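Local coordinates for Asp/Glu-specific dipeptidyl-peptidase (Flavobacterium psychrophilum, PDB 5JXF), which removes dipeptides from the N-terminus of oligopeptides as a serine peptidase of family S46, with strict specificity for Asp or Glu at the P1 position, at residues 266-271 and 722-727; 74-79 and 262-267. All coordinates share one frame; numbering follows the deposited sequence.

Both contacts use the linker that runs from strand 259-260 to strand 269-270, and they share Phe266 and Leu267; the centres of contact 1 and contact 2 lie about 13 Å apart. Contact 1 takes the downstream end of that linker and pairs it with the chain's C-terminal strand 725-726, in regular parallel backbone hydrogen bonding with aliphatic side chains on both faces. Contact 2 takes the upstream part and sets it against the turn at 74-79, where side-chain packing and one water do the work. Each is partly buried and has an exposed lysine at its margin, Lys724 in contact 1 and Lys264 in contact 2, and both lie away from the probable catalytic residues and from the bound Arg and Asp.

Contact 1. Residues 266-271 and 722-727; sequences FLPVSL and EMKLVH
Leu271 and Val269 reach from 266-271 onto the C-terminal segment, and they bury much of the surface between the two. The tip of Leu271 wedges between two neighbours: its CD1 lies 3.9 Å from CB of Leu725 and 3.8 Å from CE1 of His727, whose imidazole it meets obliquely. With CG anti to its own carbonyl carbon (chi1 -73°), Leu271 brings this methyl over to Leu725. Val269 projects from the same face of the pairing as Leu725, its CB 4.1 Å from Leu725 CD2, while its CG2 faces the sulfur of Met723. Leu707 of helix 703-713 packs on Val269, Leu271 and Met723, so this face is the inner one.

The backbones form a two-stranded parallel sheet, strand 269-270 against strand 725-726, which fastens the C-terminal end of the chain to a linker 451 residues earlier in sequence. Val269 is gripped through both its backbone polar groups: its N donates to Lys724 O at 3.0 Å, and its O accepts from Val726 N, which stands 35° above the carbonyl plane. Leu271 N then binds Val726 O, almost in line with the carbonyl (C=O...N 176°). Ahead of these bonds the two segments diverge, and a water bridges the gap, donating to Leu267 O at 2.6 Å and accepting from Lys724 N.

On the face opposite Val269, Val726 sets CG2 4.0 Å from CB of Pro268. Lys724 lays its CB at the edge of the Phe266 ring, near the ring plane (CE2 to CB 3.9 Å), and the two side chains cross at about a right angle. Beyond this touch the lysine chain is extended and leads its amine away from 266-271. His727 ND1 and Ser270 OG both bond to Asp272, just past the strand.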
loop_
_atom_site.group_PDB
_atom_site.type_symbol
_atom_site.label_atom_id
_atom_site.label_comp_id
_atom_site.label_asym_id
_atom_site.label_seq_id
_atom_site.Cartn_x
_atom_site.Cartn_y
_atom_site.Cartn_z
ATOM N N PHE A 266 18.492 -0.580 36.771
ATOM C CA PHE A 266 18.149 0.198 35.605
ATOM C C PHE A 266 18.785 -0.489 34.421
ATOM O O PHE A 266 19.741 -1.230 34.594
ATOM C CB PHE A 266 18.607 1.654 35.736
ATOM C CG PHE A 266 20.093 1.840 35.692
ATOM C CD1 PHE A 266 20.867 1.670 36.835
ATOM C CD2 PHE A 266 20.717 2.206 34.504
ATOM C CE1 PHE A 266 22.232 1.856 36.790
ATOM C CE2 PHE A 266 22.079 2.394 34.453
ATOM C CZ PHE A 266 22.844 2.219 35.591
ATOM N N LEU A 267 18.223 -0.278 33.231
ATOM C CA LEU A 267 18.654 -1.015 32.059
ATOM C C LEU A 267 19.771 -0.268 31.386
ATOM O O LEU A 267 19.621 0.915 31.056
ATOM C CB LEU A 267 17.488 -1.228 31.076
ATOM C CG LEU A 267 16.236 -1.887 31.655
ATOM C CD1 LEU A 267 15.092 -1.853 30.649
ATOM C CD2 LEU A 267 16.535 -3.301 32.046
ATOM N N PRO A 268 20.915 -0.936 31.202
ATOM C CA PRO A 268 21.913 -0.323 30.326
ATOM C C PRO A 268 21.337 -0.332 28.897
ATOM O O PRO A 268 20.496 -1.189 28.609
ATOM C CB PRO A 268 23.123 -1.249 30.448
ATOM C CG PRO A 268 22.828 -2.168 31.605
ATOM C CD PRO A 268 21.332 -2.263 31.669
ATOM N N VAL A 269 21.766 0.614 28.064
ATOM C CA VAL A 269 21.280 0.762 26.706
ATOM C C VAL A 269 22.367 0.361 25.719
ATOM O O VAL A 269 23.454 0.929 25.726
ATOM C CB VAL A 269 20.847 2.216 26.405
ATOM C CG1 VAL A 269 20.397 2.332 24.969
ATOM C CG2 VAL A 269 19.741 2.656 27.360
ATOM N N SER A 270 22.067 -0.622 24.880
ATOM C CA SER A 270 23.016 -1.104 23.879
ATOM C C SER A 270 23.218 -0.145 22.691
ATOM O O SER A 270 22.275 0.511 22.262
ATOM C CB SER A 270 22.557 -2.458 23.349
ATOM O OG SER A 270 23.368 -2.856 22.259
ATOM N N LEU A 271 24.447 -0.066 22.176
ATOM C CA LEU A 271 24.750 0.720 20.963
ATOM C C LEU A 271 25.161 -0.174 19.801
ATOM O O LEU A 271 25.574 0.322 18.769
ATOM C CB LEU A 271 25.876 1.728 21.213
ATOM C CG LEU A 271 25.664 2.987 22.046
ATOM C CD1 LEU A 271 27.008 3.570 22.471
ATOM C CD2 LEU A 271 24.878 4.002 21.281
ATOM N N GLU A 722 23.577 10.339 31.659
ATOM C CA GLU A 722 22.914 9.683 32.782
ATOM C C GLU A 722 22.817 8.175 32.558
ATOM O O GLU A 722 22.685 7.411 33.502
ATOM C CB GLU A 722 21.516 10.278 32.948
ATOM C CG GLU A 722 20.980 10.367 34.325
ATOM C CD GLU A 722 19.603 11.005 34.333
ATOM O OE1 GLU A 722 19.439 12.089 33.737
ATOM O OE2 GLU A 722 18.676 10.399 34.911
ATOM N N MET A 723 22.867 7.742 31.302
ATOM C CA MET A 723 22.637 6.325 31.024
ATOM C C MET A 723 23.940 5.532 31.048
ATOM O O MET A 723 25.019 6.097 31.089
ATOM C CB MET A 723 21.942 6.147 29.681
ATOM C CG MET A 723 20.674 6.977 29.507
ATOM S SD MET A 723 20.162 6.934 27.776
ATOM C CE MET A 723 19.268 8.479 27.656
ATOM N N LYS A 724 23.833 4.215 31.053
ATOM C CA LYS A 724 25.003 3.381 30.871
ATOM C C LYS A 724 24.957 2.764 29.464
ATOM O O LYS A 724 24.232 1.809 29.222
ATOM C CB LYS A 724 25.073 2.302 31.945
ATOM C CG LYS A 724 26.212 1.310 31.734
ATOM C CD LYS A 724 26.257 0.307 32.871
ATOM C CE LYS A 724 27.464 -0.606 32.778
ATOM N NZ LYS A 724 27.513 -1.518 33.953
ATOM N N LEU A 725 25.720 3.344 28.542
ATOM C CA LEU A 725 25.793 2.873 27.163
ATOM C C LEU A 725 26.754 1.703 27.081
ATOM O O LEU A 725 27.868 1.796 27.576
ATOM C CB LEU A 725 26.238 4.012 26.249
ATOM C CG LEU A 725 25.362 5.263 26.354
ATOM C CD1 LEU A 725 25.819 6.312 25.363
ATOM C CD2 LEU A 725 23.883 4.916 26.122
ATOM N N VAL A 726 26.326 0.590 26.503
ATOM C CA VAL A 726 27.178 -0.604 26.473
ATOM C C VAL A 726 27.303 -1.213 25.071
ATOM O O VAL A 726 26.497 -0.922 24.182
ATOM C CB VAL A 726 26.659 -1.692 27.425
ATOM C CG1 VAL A 726 26.823 -1.245 28.882
ATOM C CG2 VAL A 726 25.192 -2.029 27.128
ATOM N N HIS A 727 28.305 -2.075 24.902
ATOM C CA HIS A 727 28.591 -2.739 23.626
ATOM C C HIS A 727 28.636 -4.264 23.739
ATOM O O HIS A 727 29.708 -4.854 23.667
ATOM C CB HIS A 727 29.929 -2.267 23.071
ATOM C CG HIS A 727 29.990 -0.801 22.791
ATOM N ND1 HIS A 727 29.577 -0.254 21.596
ATOM C CD2 HIS A 727 30.459 0.229 23.535
ATOM C CE1 HIS A 727 29.767 1.052 21.622
ATOM N NE2 HIS A 727 30.301 1.372 22.787
HETATM O O HOH W 1 21.057 3.068 30.949
#

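Contact 2. Residues 74-79 and 262-267; sequences LKDAVP and IPKHFL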
loop_
_atom_site.group_PDB
_atom_site.type_symbol
_atom_site.label_atom_id
_atom_site.label_comp_id
_atom_site.label_asym_id
_atom_site.label_seq_id
_atom_site.Cartn_x
_atom_site.Cartn_y
_atom_site.Cartn_z
ATOM N N LEU A 74 15.323 -7.666 36.706
ATOM C CA LEU A 74 14.775 -6.840 35.620
ATOM C C LEU A 74 13.478 -6.159 36.019
ATOM O O LEU A 74 13.244 -5.019 35.638
ATOM C CB LEU A 74 14.541 -7.671 34.344
ATOM C CG LEU A 74 15.823 -8.178 33.679
ATOM C CD1 LEU A 74 15.565 -8.646 32.237
ATOM C CD2 LEU A 74 16.883 -7.104 33.700
ATOM N N LYS A 75 12.653 -6.846 36.815
ATOM C CA LYS A 75 11.323 -6.329 37.153
ATOM C C LYS A 75 11.406 -4.972 37.850
ATOM O O LYS A 75 10.510 -4.139 37.699
ATOM C CB LYS A 75 10.542 -7.325 38.030
ATOM C CG LYS A 75 10.956 -7.352 39.493
ATOM C CD LYS A 75 9.826 -7.860 40.372
ATOM C CE LYS A 75 10.291 -8.075 41.804
ATOM N NZ LYS A 75 10.470 -6.793 42.539
ATOM N N ASP A 76 12.487 -4.763 38.602
ATOM C CA ASP A 76 12.753 -3.486 39.267
ATOM C C ASP A 76 12.984 -2.321 38.315
ATOM O O ASP A 76 12.908 -1.164 38.711
ATOM C CB ASP A 76 13.959 -3.630 40.191
ATOM C CG ASP A 76 13.681 -4.592 41.349
ATOM O OD1 ASP A 76 12.550 -4.545 41.885
ATOM O OD2 ASP A 76 14.556 -5.416 41.675
ATOM N N ALA A 77 13.254 -2.628 37.052
ATOM C CA ALA A 77 13.496 -1.581 36.077
ATOM C C ALA A 77 12.288 -1.369 35.140
ATOM O O ALA A 77 12.347 -0.536 34.222
ATOM C CB ALA A 77 14.754 -1.909 35.274
ATOM N N VAL A 78 11.203 -2.113 35.364
ATOM C CA VAL A 78 10.029 -2.013 34.484
ATOM C C VAL A 78 8.717 -1.701 35.223
ATOM O O VAL A 78 7.930 -2.593 35.549
ATOM C CB VAL A 78 9.853 -3.301 33.662
ATOM C CG1 VAL A 78 8.778 -3.112 32.604
ATOM C CG2 VAL A 78 11.186 -3.665 32.970
ATOM N N PRO A 79 8.471 -0.412 35.473
ATOM C CA PRO A 79 7.221 -0.073 36.158
ATOM C C PRO A 79 6.025 0.145 35.212
ATOM O O PRO A 79 6.170 0.437 34.004
ATOM C CB PRO A 79 7.573 1.225 36.886
ATOM C CG PRO A 79 8.625 1.874 35.989
ATOM C CD PRO A 79 9.402 0.733 35.378
ATOM N N ILE A 262 15.958 6.715 43.304
ATOM C CA ILE A 262 17.071 5.833 42.980
ATOM C C ILE A 262 16.554 4.407 42.874
ATOM O O ILE A 262 16.043 3.837 43.848
ATOM C CB ILE A 262 18.213 5.943 44.029
ATOM C CG1 ILE A 262 18.702 7.396 44.115
ATOM C CG2 ILE A 262 19.349 4.951 43.700
ATOM C CD1 ILE A 262 19.599 7.678 45.313
ATOM N N PRO A 263 16.645 3.823 41.670
ATOM C CA PRO A 263 16.044 2.502 41.494
ATOM C C PRO A 263 16.920 1.355 41.983
ATOM O O PRO A 263 18.127 1.512 42.159
ATOM C CB PRO A 263 15.853 2.407 39.973
ATOM C CG PRO A 263 16.977 3.247 39.415
ATOM C CD PRO A 263 17.159 4.388 40.406
ATOM N N LYS A 264 16.294 0.202 42.184
ATOM C CA LYS A 264 17.006 -1.025 42.489
ATOM C C LYS A 264 17.775 -1.584 41.298
ATOM O O LYS A 264 18.736 -2.343 41.471
ATOM C CB LYS A 264 16.020 -2.063 43.016
ATOM C CG LYS A 264 15.237 -1.550 44.213
ATOM C CD LYS A 264 14.109 -2.485 44.603
ATOM C CE LYS A 264 13.385 -2.000 45.862
ATOM N NZ LYS A 264 12.023 -2.581 45.886
ATOM N N HIS A 265 17.357 -1.204 40.090
ATOM C CA HIS A 265 17.994 -1.686 38.873
ATOM C C HIS A 265 17.591 -0.775 37.718
ATOM O O HIS A 265 16.480 -0.243 37.688
ATOM C CB HIS A 265 17.590 -3.138 38.562
ATOM C CG HIS A 265 18.282 -3.722 37.364
ATOM N ND1 HIS A 265 19.607 -4.098 37.379
ATOM C CD2 HIS A 265 17.829 -4.002 36.117
ATOM C CE1 HIS A 265 19.945 -4.573 36.191
ATOM N NE2 HIS A 265 18.883 -4.532 35.411
ATOM N N PHE A 266 18.492 -0.580 36.771
ATOM C CA PHE A 266 18.149 0.198 35.605
ATOM C C PHE A 266 18.785 -0.489 34.421
ATOM O O PHE A 266 19.741 -1.230 34.594
ATOM C CB PHE A 266 18.607 1.654 35.736
ATOM C CG PHE A 266 20.093 1.840 35.692
ATOM C CD1 PHE A 266 20.867 1.670 36.835
ATOM C CD2 PHE A 266 20.717 2.206 34.504
ATOM C CE1 PHE A 266 22.232 1.856 36.790
ATOM C CE2 PHE A 266 22.079 2.394 34.453
ATOM C CZ PHE A 266 22.844 2.219 35.591
ATOM N N LEU A 267 18.223 -0.278 33.231
ATOM C CA LEU A 267 18.654 -1.015 32.059
ATOM C C LEU A 267 19.771 -0.268 31.386
ATOM O O LEU A 267 19.621 0.915 31.056
ATOM C CB LEU A 267 17.488 -1.228 31.076
ATOM C CG LEU A 267 16.236 -1.887 31.655
ATOM C CD1 LEU A 267 15.092 -1.853 30.649
ATOM C CD2 LEU A 267 16.535 -3.301 32.046
HETATM O O HOH W 2 13.348 -0.243 41.290
#
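A turn between helix 63-66 and strand 80-81, closed by a hydrogen bond from Ala77 N to Leu74 O, packs here against the irregular linker between strands 259-260 and 269-270. Ala77 touches three linker residues through its one methyl. Its CB sits 3.4 Å from His265 O, 3.9 Å from CG of Leu267, and at the edge of the His265 ring, near the ring plane. The side chain of Leu74 lies beside that of His265 and points the same way, with CD2 3.7 Å from His265 NE2, and the same methyl approaches CD2 of Leu267. The imidazole reaches this place because its CG is anti to the backbone N (chi1 -176°). On the outer side, Lys264 crosses Asp76 with its aliphatic chain, CD lying 3.7 Å from OD1. A water links the backbones, donating to Asp76 O at 2.8 Å and accepting from Lys264 N. Val89 of strand 85-89 hydrogen-bonds through its backbone to both Ala77 and Leu267.

Asp76 OD1 forms its salt bridge with Lys75, whereas Lys264 NZ remains 4.5 Å from Asp76 OD1; any attraction there is probably weak, offset in part by the Lys75 amine, and direct cohesion comes from van der Waals packing.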